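Local structure of putative histidinol-phosphate aminotransferase (Burkholderia pseudomallei, 3P1T) at the interface of chains A and B. The protein is a putative pyridoxal 5'-phosphate-dependent aminotransferase that probably transfers the amino group of L-histidinol phosphate to 2-oxoglutarate in histidine biosynthesis. Coordinates in Å, arbitrary orientation; residue numbers count along the deposited sequence, not the author numbering. Chains: chain A/B, Putative histidinol-phosphate aminotransferase.

The interface of chains A and B. Residues chain A 106, 108-109; chain B 222-224.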
ATOM      1  N   ARG A 106      -5.369  -0.348 -15.460  1.00 33.24           N
ATOM      2  CA  ARG A 106      -6.415  -0.315 -14.417  1.00 32.30           C
ATOM      3  C   ARG A 106      -7.815  -0.524 -15.021  1.00 37.14           C
ATOM      4  O   ARG A 106      -8.684  -1.114 -14.364  1.00 36.79           O
ATOM      5  CB  ARG A 106      -6.351   1.016 -13.650  1.00 29.67           C
ATOM      6  CG  ARG A 106      -5.068   1.177 -12.835  1.00 30.28           C
ATOM      7  CD  ARG A 106      -5.136   0.323 -11.581  1.00 37.78           C
ATOM      8  NE  ARG A 106      -4.409  -0.935 -11.696  1.00 37.50           N
ATOM      9  CZ  ARG A 106      -4.589  -1.988 -10.907  1.00 47.98           C
ATOM     10  NH1 ARG A 106      -5.545  -1.983  -9.987  1.00 30.94           N
ATOM     11  NH2 ARG A 106      -3.856  -3.078 -11.072  1.00 44.40           N
ATOM     12  N   ALA A 108      -8.260  -2.444 -17.565  1.00 36.12           N
ATOM     13  CA  ALA A 108      -8.171  -3.860 -17.870  1.00 35.31           C
ATOM     14  C   ALA A 108      -8.476  -4.739 -16.659  1.00 39.56           C
ATOM     15  O   ALA A 108      -8.678  -5.943 -16.837  1.00 40.22           O
ATOM     16  CB  ALA A 108      -6.782  -4.179 -18.376  1.00 35.97           C
ATOM     17  N   VAL A 109      -8.416  -4.193 -15.433  1.00 36.35           N
ATOM     18  CA  VAL A 109      -8.711  -5.010 -14.243  1.00 35.93           C
ATOM     19  C   VAL A 109     -10.099  -4.652 -13.746  1.00 39.12           C
ATOM     20  O   VAL A 109     -10.554  -5.250 -12.798  1.00 40.22           O
ATOM     21  CB  VAL A 109      -7.671  -4.972 -13.090  1.00 39.28           C
ATOM     22  CG1 VAL A 109      -6.350  -5.590 -13.516  1.00 39.15           C
ATOM     23  CG2 VAL A 109      -7.467  -3.572 -12.544  1.00 39.16           C
TER
ATOM     24  N   ARG B 222      -2.835 -10.018 -10.700  1.00 35.06           N
ATOM     25  CA  ARG B 222      -3.109  -9.039 -11.774  1.00 35.64           C
ATOM     26  C   ARG B 222      -3.687  -7.698 -11.305  1.00 38.77           C
ATOM     27  O   ARG B 222      -3.389  -6.650 -11.886  1.00 39.81           O
ATOM     28  CB  ARG B 222      -4.183  -9.579 -12.732  1.00 37.25           C
ATOM     29  CG  ARG B 222      -3.943 -10.782 -13.572  1.00 48.14           C
ATOM     30  CD  ARG B 222      -5.191 -10.895 -14.441  1.00 49.90           C
ATOM     31  NE  ARG B 222      -5.389  -9.729 -15.326  1.00 47.49           N
ATOM     32  CZ  ARG B 222      -6.529  -9.047 -15.441  1.00 54.32           C
ATOM     33  NH1 ARG B 222      -7.600  -9.406 -14.739  1.00 39.85           N
ATOM     34  NH2 ARG B 222      -6.615  -8.020 -16.276  1.00 27.63           N
ATOM     35  N   LYS B 223      -4.646  -7.779 -10.349  1.00 32.50           N
ATOM     36  CA  LYS B 223      -5.464  -6.665  -9.857  1.00 31.60           C
ATOM     37  C   LYS B 223      -4.696  -5.819  -8.808  1.00 36.29           C
ATOM     38  O   LYS B 223      -5.111  -4.680  -8.515  1.00 37.37           O
ATOM     39  CB  LYS B 223      -6.784  -7.209  -9.291  1.00 31.49           C
ATOM     40  CG  LYS B 223      -7.562  -7.987 -10.358  1.00 29.43           C
ATOM     41  CD  LYS B 223      -8.943  -8.448  -9.956  1.00 30.22           C
ATOM     42  CE  LYS B 223      -9.663  -8.937 -11.192  1.00 36.29           C
ATOM     43  NZ  LYS B 223     -10.949  -9.599 -10.876  1.00 35.91           N
ATOM     44  N   GLN B 224      -3.533  -6.326  -8.334  1.00 30.56           N
ATOM     45  CA  GLN B 224      -2.681  -5.601  -7.392  1.00 29.73           C
ATOM     46  C   GLN B 224      -2.082  -4.365  -8.067  1.00 36.86           C
ATOM     47  O   GLN B 224      -1.863  -4.340  -9.295  1.00 37.16           O
ATOM     48  CB  GLN B 224      -1.571  -6.482  -6.804  1.00 29.26           C
ATOM     49  CG  GLN B 224      -2.122  -7.533  -5.882  1.00 31.12           C
ATOM     50  CD  GLN B 224      -1.094  -8.088  -4.946  1.00 38.29           C
ATOM     51  OE1 GLN B 224      -0.128  -8.741  -5.352  1.00 37.31           O
ATOM     52  NE2 GLN B 224      -1.313  -7.886  -3.659  1.00 18.40           N
TER
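A:Arg106, near the end of helix 102-107, and A:Ala108 and A:Val109 of the loop that follows it face B:Arg222, B:Lys223 and B:Gln224, a loop that follows helix 214-221, with helix-like backbone angles at B:Arg222 giving way to an extended B:Gln224. Two arginines, one from each chain, reach over to backbone carbonyls of the partner, and A:Val109 lies between them. The side chain of A:Arg106, bent at chi2 and again at chi3 (100°), brings its guanidinium tip to the carbonyl of B:Lys223, where NH1 donates a hydrogen bond to O at 3.1 Å. The oxygen lies in the guanidinium plane, whereas the donor sits above the carbonyl plane; a longer, weak bond from NH2 reaches the same oxygen. In the reverse direction B:Arg222, turned at chi3 (62°), offers NH2 to the A:Ala108 carbonyl oxygen at 3.0 Å, again at the guanidinium edge but well above the carbonyl plane. The two methyls of A:Val109 serve different arginines: CG2 rests against one face of the A:Arg106 guanidinium within its own chain, and CG1 lies over a face of the B:Arg222 guanidinium, offset toward the rim and 4.0 Å from CZ. CG1 also packs against CA of B:Lys223 at 3.9 Å. The extended side chain of B:Lys223 passes alongside the valine. Fold-type I aminotransferases generally work as dimers, and the two-fold symmetry repeats this patch with the chains exchanged; the paired arginine-to-carbonyl bonds plausibly contribute to the dimer. Beside the valine, CG of B:Lys223 comes to 4.1 Å from CB of A:Val109.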